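Long-range contacts in beta-galactosidase/beta-glucuronidase (Faecalibacterium prausnitzii L2-6, PDB 6MVF), which binds flavin mononucleotide and, as a member of glycoside hydrolase family 2, probably hydrolyses beta-glucuronides: residues A[300-304]-A[536-540]; A[320-326]-A[561-565]; A[493-497]-A[660-664]. All blocks are in the same frame, centred on the assembly; numbering follows the deposited sequence.

Contact 1 (A[300-304]-A[536-540])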
loop_
_atom_site.group_PDB
_atom_site.type_symbol
_atom_site.label_atom_id
_atom_site.label_comp_id
_atom_site.label_asym_id
_atom_site.label_seq_id
_atom_site.Cartn_x
_atom_site.Cartn_y
_atom_site.Cartn_z
ATOM N N SER A 300 25.095 -8.351 -20.787
ATOM C CA SER A 300 25.580 -7.111 -20.205
ATOM C C SER A 300 24.430 -6.125 -20.145
ATOM O O SER A 300 23.416 -6.292 -20.830
ATOM C CB SER A 300 26.736 -6.539 -21.022
ATOM O OG SER A 300 27.860 -7.418 -20.967
ATOM N N ARG A 301 24.591 -5.092 -19.314
ATOM C CA ARG A 301 23.528 -4.118 -19.079
ATOM C C ARG A 301 24.152 -2.762 -18.809
ATOM O O ARG A 301 24.956 -2.632 -17.884
ATOM C CB ARG A 301 22.648 -4.558 -17.894
ATOM C CG ARG A 301 21.444 -3.658 -17.582
ATOM C CD ARG A 301 21.617 -2.871 -16.279
ATOM N NE ARG A 301 20.480 -1.988 -16.025
ATOM C CZ ARG A 301 20.385 -1.137 -14.999
ATOM N NH1 ARG A 301 21.366 -1.037 -14.105
ATOM N NH2 ARG A 301 19.291 -0.396 -14.849
ATOM N N HIS A 302 23.790 -1.760 -19.612
ATOM C CA HIS A 302 24.138 -0.367 -19.355
ATOM C C HIS A 302 23.058 0.282 -18.471
ATOM O O HIS A 302 21.986 -0.293 -18.256
ATOM C CB HIS A 302 24.306 0.378 -20.677
ATOM C CG HIS A 302 25.725 0.500 -21.127
ATOM N ND1 HIS A 302 26.701 1.085 -20.350
ATOM C CD2 HIS A 302 26.330 0.134 -22.281
ATOM C CE1 HIS A 302 27.852 1.057 -20.999
ATOM N NE2 HIS A 302 27.652 0.494 -22.179
ATOM N N GLN A 303 23.342 1.491 -17.942
ATOM C CA GLN A 303 22.484 2.076 -16.906
ATOM C C GLN A 303 21.589 3.233 -17.399
ATOM O O GLN A 303 21.254 4.143 -16.636
ATOM C CB GLN A 303 23.331 2.516 -15.712
ATOM C CG GLN A 303 24.135 3.765 -15.919
ATOM C CD GLN A 303 24.917 4.173 -14.673
ATOM O OE1 GLN A 303 24.671 3.674 -13.580
ATOM N NE2 GLN A 303 25.868 5.092 -14.843
ATOM N N ASP A 304 21.127 3.193 -18.643
ATOM C CA ASP A 304 20.344 4.293 -19.175
ATOM C C ASP A 304 18.990 3.788 -19.663
ATOM O O ASP A 304 18.755 2.584 -19.771
ATOM C CB ASP A 304 21.110 5.035 -20.293
ATOM C CG ASP A 304 21.463 4.141 -21.504
ATOM O OD1 ASP A 304 21.239 2.909 -21.474
ATOM O OD2 ASP A 304 21.973 4.693 -22.502
ATOM N N PHE A 536 19.934 -4.393 -23.598
ATOM C CA PHE A 536 19.099 -3.324 -24.110
ATOM C C PHE A 536 19.928 -2.471 -25.051
ATOM O O PHE A 536 21.116 -2.246 -24.791
ATOM C CB PHE A 536 18.564 -2.427 -22.987
ATOM C CG PHE A 536 17.919 -3.167 -21.876
ATOM C CD1 PHE A 536 16.642 -3.710 -22.030
ATOM C CD2 PHE A 536 18.574 -3.321 -20.670
ATOM C CE1 PHE A 536 16.034 -4.406 -20.987
ATOM C CE2 PHE A 536 17.973 -4.021 -19.610
ATOM C CZ PHE A 536 16.710 -4.568 -19.768
ATOM N N ASP A 537 19.303 -2.005 -26.144
ATOM C CA ASP A 537 19.800 -0.824 -26.830
ATOM C C ASP A 537 20.175 0.237 -25.792
ATOM O O ASP A 537 19.533 0.359 -24.744
ATOM C CB ASP A 537 18.735 -0.273 -27.781
ATOM C CG ASP A 537 18.146 -1.337 -28.751
ATOM O OD1 ASP A 537 18.850 -2.262 -29.200
ATOM O OD2 ASP A 537 16.943 -1.216 -29.090
ATOM N N PHE A 538 21.237 0.993 -26.052
ATOM C CA PHE A 538 21.656 2.020 -25.100
ATOM C C PHE A 538 22.151 3.233 -25.880
ATOM O O PHE A 538 22.385 3.152 -27.093
ATOM C CB PHE A 538 22.716 1.477 -24.115
ATOM C CG PHE A 538 23.985 0.956 -24.778
ATOM C CD1 PHE A 538 24.073 -0.347 -25.219
ATOM C CD2 PHE A 538 25.089 1.772 -24.939
ATOM C CE1 PHE A 538 25.223 -0.827 -25.815
ATOM C CE2 PHE A 538 26.243 1.288 -25.514
ATOM C CZ PHE A 538 26.310 -0.008 -25.956
ATOM N N GLY A 539 22.324 4.356 -25.184
ATOM C CA GLY A 539 22.637 5.621 -25.837
ATOM C C GLY A 539 24.123 5.844 -26.104
ATOM O O GLY A 539 24.957 5.710 -25.202
ATOM N N CYS A 540 24.457 6.142 -27.358
ATOM C CA CYS A 540 25.807 6.608 -27.699
ATOM C C CYS A 540 25.699 7.758 -28.689
ATOM O O CYS A 540 25.430 7.536 -29.874
ATOM C CB CYS A 540 26.699 5.506 -28.272
ATOM S SG CYS A 540 28.468 6.060 -28.316
HETATM O O HOH W 1 24.752 4.412 -22.153
#
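D304 and F538 both turn their first side-chain bond in between the backbone N and the carbonyl carbon (chi1 61° and 59°), and this brings a carboxylate and a phenyl ring into the interface between the two segments. The interface lies at the seam of a TIM barrel, joining the loop that leaves the first parallel barrel strand to the loop and short strand (538-540) that follow the last. H302 sets CD2 over the centre of the F538 ring, 3.4 Å from F538 CD2. The two rings are inclined at 47°, neither stacked nor edge to face, and H302 ND1 is bonded to the hydroxyl of Y337. R301 gives F536 only an aliphatic carbon, CG, at the ring edge, 4.0 Å from F536 CE2, while its guanidinium goes to D320. The polar part of the seam is D304, whose OD1 rests against F538 CB at 3.3 Å. Its other oxygen is gripped by the hydroxyl of Y156, by a water that also makes a weak bond to G539 O, and by the backbone amide of G539, whose N reaches the syn lone pair of D304 OD2 at 2.7 Å in a nearly straight bond.

Contact 2 (A[320-326]-A[561-565])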
loop_
_atom_site.group_PDB
_atom_site.type_symbol
_atom_site.label_atom_id
_atom_site.label_comp_id
_atom_site.label_asym_id
_atom_site.label_seq_id
_atom_site.Cartn_x
_atom_site.Cartn_y
_atom_site.Cartn_z
ATOM N N ASP A 320 14.597 -3.709 -15.047
ATOM C CA ASP A 320 15.687 -4.321 -15.806
ATOM C C ASP A 320 16.000 -5.726 -15.296
ATOM O O ASP A 320 16.063 -6.685 -16.073
ATOM C CB ASP A 320 16.940 -3.449 -15.727
ATOM C CG ASP A 320 16.891 -2.259 -16.676
ATOM O OD1 ASP A 320 15.872 -2.082 -17.408
ATOM O OD2 ASP A 320 17.890 -1.499 -16.682
ATOM N N ALA A 321 16.184 -5.862 -13.979
ATOM C CA ALA A 321 16.559 -7.144 -13.409
ATOM C C ALA A 321 15.500 -8.200 -13.683
ATOM O O ALA A 321 15.829 -9.332 -14.058
ATOM C CB ALA A 321 16.803 -6.986 -11.915
ATOM N N GLN A 322 14.222 -7.838 -13.542
ATOM C CA GLN A 322 13.150 -8.800 -13.773
ATOM C C GLN A 322 13.064 -9.212 -15.238
ATOM O O GLN A 322 12.843 -10.391 -15.543
ATOM C CB GLN A 322 11.819 -8.231 -13.282
ATOM C CG GLN A 322 11.499 -8.669 -11.862
ATOM C CD GLN A 322 11.049 -7.529 -10.939
ATOM O OE1 GLN A 322 10.397 -6.566 -11.380
ATOM N NE2 GLN A 322 11.394 -7.637 -9.640
ATOM N N ILE A 323 13.230 -8.270 -16.161
ATOM C CA ILE A 323 13.236 -8.653 -17.570
ATOM C C ILE A 323 14.366 -9.642 -17.848
ATOM O O ILE A 323 14.166 -10.668 -18.519
ATOM C CB ILE A 323 13.325 -7.409 -18.464
ATOM C CG1 ILE A 323 12.007 -6.643 -18.393
ATOM C CG2 ILE A 323 13.620 -7.826 -19.886
ATOM C CD1 ILE A 323 12.064 -5.213 -18.934
ATOM N N ILE A 324 15.549 -9.387 -17.280
ATOM C CA ILE A 324 16.669 -10.295 -17.510
ATOM C C ILE A 324 16.424 -11.651 -16.849
ATOM O O ILE A 324 16.811 -12.691 -17.403
ATOM C CB ILE A 324 17.976 -9.638 -17.043
ATOM C CG1 ILE A 324 18.250 -8.395 -17.905
ATOM C CG2 ILE A 324 19.139 -10.634 -17.126
ATOM C CD1 ILE A 324 19.151 -7.384 -17.243
ATOM N N LYS A 325 15.753 -11.672 -15.683
ATOM C CA LYS A 325 15.367 -12.933 -15.052
ATOM C C LYS A 325 14.406 -13.737 -15.925
ATOM O O LYS A 325 14.573 -14.953 -16.080
ATOM C CB LYS A 325 14.739 -12.683 -13.679
ATOM C CG LYS A 325 14.543 -13.960 -12.847
ATOM C CD LYS A 325 15.879 -14.384 -12.249
ATOM C CE LYS A 325 15.787 -15.678 -11.511
ATOM N NZ LYS A 325 17.129 -16.120 -11.113
ATOM N N GLU A 326 13.388 -13.085 -16.498
ATOM C CA GLU A 326 12.447 -13.795 -17.368
ATOM C C GLU A 326 13.141 -14.394 -18.585
ATOM O O GLU A 326 12.678 -15.400 -19.142
ATOM C CB GLU A 326 11.340 -12.844 -17.837
ATOM C CG GLU A 326 10.402 -12.354 -16.747
ATOM C CD GLU A 326 9.640 -11.076 -17.138
ATOM O OE1 GLU A 326 8.944 -10.494 -16.249
ATOM O OE2 GLU A 326 9.742 -10.661 -18.327
ATOM N N ARG A 561 12.607 -0.464 -22.840
ATOM C CA ARG A 561 12.286 -1.713 -22.150
ATOM C C ARG A 561 10.971 -2.322 -22.595
ATOM O O ARG A 561 10.493 -3.250 -21.953
ATOM C CB ARG A 561 12.273 -1.544 -20.621
ATOM C CG ARG A 561 13.635 -1.758 -19.956
ATOM C CD ARG A 561 14.728 -0.856 -20.558
ATOM N NE ARG A 561 15.967 -0.815 -19.783
ATOM C CZ ARG A 561 17.082 -0.210 -20.192
ATOM N NH1 ARG A 561 17.115 0.407 -21.370
ATOM N NH2 ARG A 561 18.172 -0.221 -19.428
ATOM N N LYS A 562 10.379 -1.843 -23.686
ATOM C CA LYS A 562 9.038 -2.267 -24.075
ATOM C C LYS A 562 9.010 -3.456 -25.035
ATOM O O LYS A 562 8.103 -4.290 -24.943
ATOM C CB LYS A 562 8.283 -1.093 -24.707
ATOM C CG LYS A 562 7.893 -0.023 -23.725
ATOM C CD LYS A 562 6.801 0.878 -24.286
ATOM C CE LYS A 562 6.294 1.809 -23.204
ATOM N NZ LYS A 562 5.923 1.035 -21.986
ATOM N N THR A 563 9.964 -3.553 -25.968
ATOM C CA THR A 563 9.859 -4.472 -27.098
ATOM C C THR A 563 11.014 -5.463 -27.069
ATOM O O THR A 563 12.179 -5.083 -27.233
ATOM C CB THR A 563 9.816 -3.716 -28.433
ATOM O OG1 THR A 563 8.713 -2.813 -28.431
ATOM C CG2 THR A 563 9.619 -4.668 -29.594
ATOM N N ARG A 564 10.675 -6.730 -26.879
ATOM C CA ARG A 564 11.620 -7.825 -26.958
ATOM C C ARG A 564 11.838 -8.194 -28.418
ATOM O O ARG A 564 10.886 -8.559 -29.129
ATOM C CB ARG A 564 11.087 -9.014 -26.176
ATOM C CG ARG A 564 10.970 -8.756 -24.685
ATOM C CD ARG A 564 9.877 -9.616 -24.065
ATOM N NE ARG A 564 9.836 -9.475 -22.615
ATOM C CZ ARG A 564 9.372 -8.394 -21.989
ATOM N NH1 ARG A 564 8.902 -7.363 -22.695
ATOM N NH2 ARG A 564 9.394 -8.337 -20.656
ATOM N N LYS A 565 13.087 -8.096 -28.871
ATOM C CA LYS A 565 13.375 -8.478 -30.237
ATOM C C LYS A 565 13.330 -9.998 -30.365
ATOM O O LYS A 565 13.257 -10.731 -29.377
ATOM C CB LYS A 565 14.724 -7.919 -30.665
ATOM C CG LYS A 565 14.824 -6.420 -30.530
ATOM C CD LYS A 565 16.199 -5.959 -30.907
ATOM C CE LYS A 565 16.404 -4.539 -30.487
ATOM N NZ LYS A 565 17.834 -4.182 -30.690
#
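R561 meets D320 side-on, with NE and one terminal nitrogen each bonded to a different carboxylate oxygen. The two bonds, R561 NE to D320 OD1 at 2.7 Å and R561 NH2 to D320 OD2 at 3.0 Å, are almost straight. Both oxygens lie close to the guanidinium plane and are approached on their syn sides, yet the nitrogens stand somewhat off the carboxylate plane, because the two flat groups are tilted by 24°. A bend at the second torsion of R561 (chi2 55°) turns the chain to run alongside the acid, so that NE and NH2 face it with their edge. The pair is buried and has company: D320 OD2 also receives a terminal nitrogen of R301, and the R561 guanidinium makes a cation-pi contact with F536. Negative charge on D320 is thus shared by two arginines, which would be expected to favour its ionised form.

In the TIM barrel, D320 belongs to the first barrel helix, 314-327, and R561 to the loop between strand 551-552 and helix 566-575, beyond the last barrel strand, so the salt bridge ties the two ends of the barrel sequence together. One helical turn on from D320, I323 puts CD1 against the aliphatic part of R561, 3.9 Å from R561 CG. The same side chain faces R564 as well, I323 CG1 lying 3.8 Å from R564 NH2.

Toward solvent the grip slackens. E326 is exposed, and R564 reaches it across a partly exposed flank with its chain extended from CG to NE. The two planes are nearly coplanar, but a single weak bond joins them, R564 NH2 to E326 OE2 at 3.3 Å, whereas D320 is held at both oxygens.

Contact 3 (A[493-497]-A[660-664]); sequences INWHS and CYTLP
W495 lies along residues 660-664, its CB 4.0 Å from Y661 O. With CG opposite the carbonyl carbon (chi1 -47°), the indole runs on beside the incoming chain: W495 CE3 lies 3.5 Å from L663 N, and CZ3 comes equally near the carbonyl oxygens of C660 and T662. NE1 of the pyrrole ring donates to G546 O; in the six-membered ring W495 CZ2 packs against L663 CD2 at 3.7 Å. At the far end W495 CH2 touches P664 CD at 3.9 Å. L663 CA stands almost squarely above the six-membered ring, a CH-pi contact, and on the opposite face the amide of N494 lies over the rim. The ring belongs to the loop after the seventh strand of the TIM barrel, whereas its partners form the modelled C-terminal end, returning from the beta-rich domain that follows the barrel. With an alanine at W495, L663 and P664 would probably lose the surface they lie on and be freer to move. Next along, H496 N donates to Y661 O at 2.9 Å, and the imidazole turns its CD2 edge to the Y661 face in a T-shaped pair, planes 82° apart. H496 ND1 is hydrogen-bonded to E508 and Y661 OH to Q590 N. A water bridges N494 ND2 to C660 O, while N494 OD1 is bonded to N263 of the second subunit.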
loop_
_atom_site.group_PDB
_atom_site.type_symbol
_atom_site.label_atom_id
_atom_site.label_comp_id
_atom_site.label_asym_id
_atom_site.label_seq_id
_atom_site.Cartn_x
_atom_site.Cartn_y
_atom_site.Cartn_z
ATOM N N ILE A 493 14.417 -2.938 -35.673
ATOM C CA ILE A 493 13.293 -3.850 -35.914
ATOM C C ILE A 493 12.292 -3.335 -36.952
ATOM O O ILE A 493 11.284 -3.993 -37.218
ATOM C CB ILE A 493 12.555 -4.230 -34.610
ATOM C CG1 ILE A 493 12.121 -3.008 -33.799
ATOM C CG2 ILE A 493 13.397 -5.137 -33.762
ATOM C CD1 ILE A 493 11.490 -3.362 -32.470
ATOM N N ASN A 494 12.561 -2.195 -37.580
ATOM C CA ASN A 494 11.784 -1.857 -38.771
ATOM C C ASN A 494 12.373 -2.413 -40.076
ATOM O O ASN A 494 11.641 -2.454 -41.077
ATOM C CB ASN A 494 11.598 -0.337 -38.884
ATOM C CG ASN A 494 12.901 0.401 -39.083
ATOM O OD1 ASN A 494 13.649 0.605 -38.136
ATOM N ND2 ASN A 494 13.179 0.811 -40.324
ATOM N N TRP A 495 13.652 -2.860 -40.098
ATOM C CA TRP A 495 14.242 -3.504 -41.279
ATOM C C TRP A 495 14.004 -5.011 -41.244
ATOM O O TRP A 495 14.208 -5.653 -40.207
ATOM C CB TRP A 495 15.750 -3.243 -41.386
ATOM C CG TRP A 495 16.174 -1.828 -41.196
ATOM C CD1 TRP A 495 17.133 -1.378 -40.337
ATOM C CD2 TRP A 495 15.664 -0.666 -41.873
ATOM N NE1 TRP A 495 17.247 -0.003 -40.429
ATOM C CE2 TRP A 495 16.356 0.454 -41.362
ATOM C CE3 TRP A 495 14.690 -0.466 -42.856
ATOM C CZ2 TRP A 495 16.106 1.745 -41.796
ATOM C CZ3 TRP A 495 14.435 0.816 -43.283
ATOM C CH2 TRP A 495 15.137 1.906 -42.760
ATOM N N HIS A 496 13.594 -5.576 -42.384
ATOM C CA HIS A 496 13.314 -7.007 -42.500
ATOM C C HIS A 496 13.688 -7.528 -43.880
ATOM O O HIS A 496 13.304 -6.941 -44.898
ATOM C CB HIS A 496 11.843 -7.303 -42.219
ATOM C CG HIS A 496 11.425 -6.891 -40.851
ATOM N ND1 HIS A 496 11.802 -7.588 -39.726
ATOM C CD2 HIS A 496 10.724 -5.819 -40.420
ATOM C CE1 HIS A 496 11.327 -6.976 -38.657
ATOM N NE2 HIS A 496 10.673 -5.898 -39.051
ATOM N N SER A 497 14.410 -8.650 -43.902
ATOM C CA SER A 497 14.953 -9.205 -45.131
ATOM C C SER A 497 14.592 -10.677 -45.292
ATOM O O SER A 497 14.693 -11.467 -44.347
ATOM C CB SER A 497 16.465 -9.065 -45.162
ATOM O OG SER A 497 16.958 -9.669 -46.341
ATOM N N CYS A 660 9.835 0.284 -47.072
ATOM C CA CYS A 660 10.280 0.590 -45.718
ATOM C C CYS A 660 10.814 -0.621 -44.952
ATOM O O CYS A 660 11.261 -0.447 -43.816
ATOM C CB CYS A 660 9.137 1.241 -44.924
ATOM S SG CYS A 660 7.775 0.119 -44.457
ATOM N N TYR A 661 10.763 -1.836 -45.507
ATOM C CA TYR A 661 11.498 -2.930 -44.875
ATOM C C TYR A 661 12.980 -2.946 -45.223
ATOM O O TYR A 661 13.678 -3.841 -44.740
ATOM C CB TYR A 661 10.941 -4.299 -45.257
ATOM C CG TYR A 661 9.619 -4.654 -44.655
ATOM C CD1 TYR A 661 9.037 -3.865 -43.668
ATOM C CD2 TYR A 661 8.942 -5.797 -45.072
ATOM C CE1 TYR A 661 7.806 -4.201 -43.120
ATOM C CE2 TYR A 661 7.717 -6.142 -44.530
ATOM C CZ TYR A 661 7.155 -5.345 -43.555
ATOM O OH TYR A 661 5.930 -5.696 -43.035
ATOM N N THR A 662 13.476 -2.021 -46.054
ATOM C CA THR A 662 14.877 -2.034 -46.473
ATOM C C THR A 662 15.533 -0.668 -46.298
ATOM O O THR A 662 14.983 0.360 -46.716
ATOM C CB THR A 662 15.024 -2.486 -47.929
ATOM O OG1 THR A 662 14.372 -3.755 -48.108
ATOM C CG2 THR A 662 16.505 -2.617 -48.284
ATOM N N LEU A 663 16.704 -0.676 -45.660
ATOM C CA LEU A 663 17.580 0.486 -45.577
ATOM C C LEU A 663 17.735 1.148 -46.944
ATOM O O LEU A 663 17.982 0.450 -47.939
ATOM C CB LEU A 663 18.955 0.052 -45.091
ATOM C CG LEU A 663 19.428 0.406 -43.703
ATOM C CD1 LEU A 663 20.891 -0.093 -43.529
ATOM C CD2 LEU A 663 19.314 1.885 -43.552
ATOM N N PRO A 664 17.576 2.482 -47.041
ATOM C CA PRO A 664 17.879 3.341 -48.193
ATOM C C PRO A 664 19.264 3.123 -48.807
ATOM O O PRO A 664 20.175 2.744 -48.070
ATOM C CB PRO A 664 17.768 4.742 -47.595
ATOM C CG PRO A 664 16.651 4.605 -46.619
ATOM C CD PRO A 664 16.786 3.212 -46.029
HETATM O O HOH W 2 11.134 1.537 -42.214
#

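Along the chain the first segments of contacts 1, 2 and 3 come in that order, followed by their second segments in the same order, so all three contacts interlock. Contacts 1 and 2, with centres about 12 Å apart, both join the beginning of the TIM barrel to its end, one through the chain beyond the first and last strands, the other through helix 314-327. D320 is one joint between them; a second salt bridge, D537-K565, links their later segments. Contact 3, its centre about 24 Å from that of contact 2, lies where the C-terminal tail meets the barrel; I493 packs on T563 and K565. Contacts 2 and 3 also lie against the second subunit, which contact 1 reaches through one weak hydrogen bond.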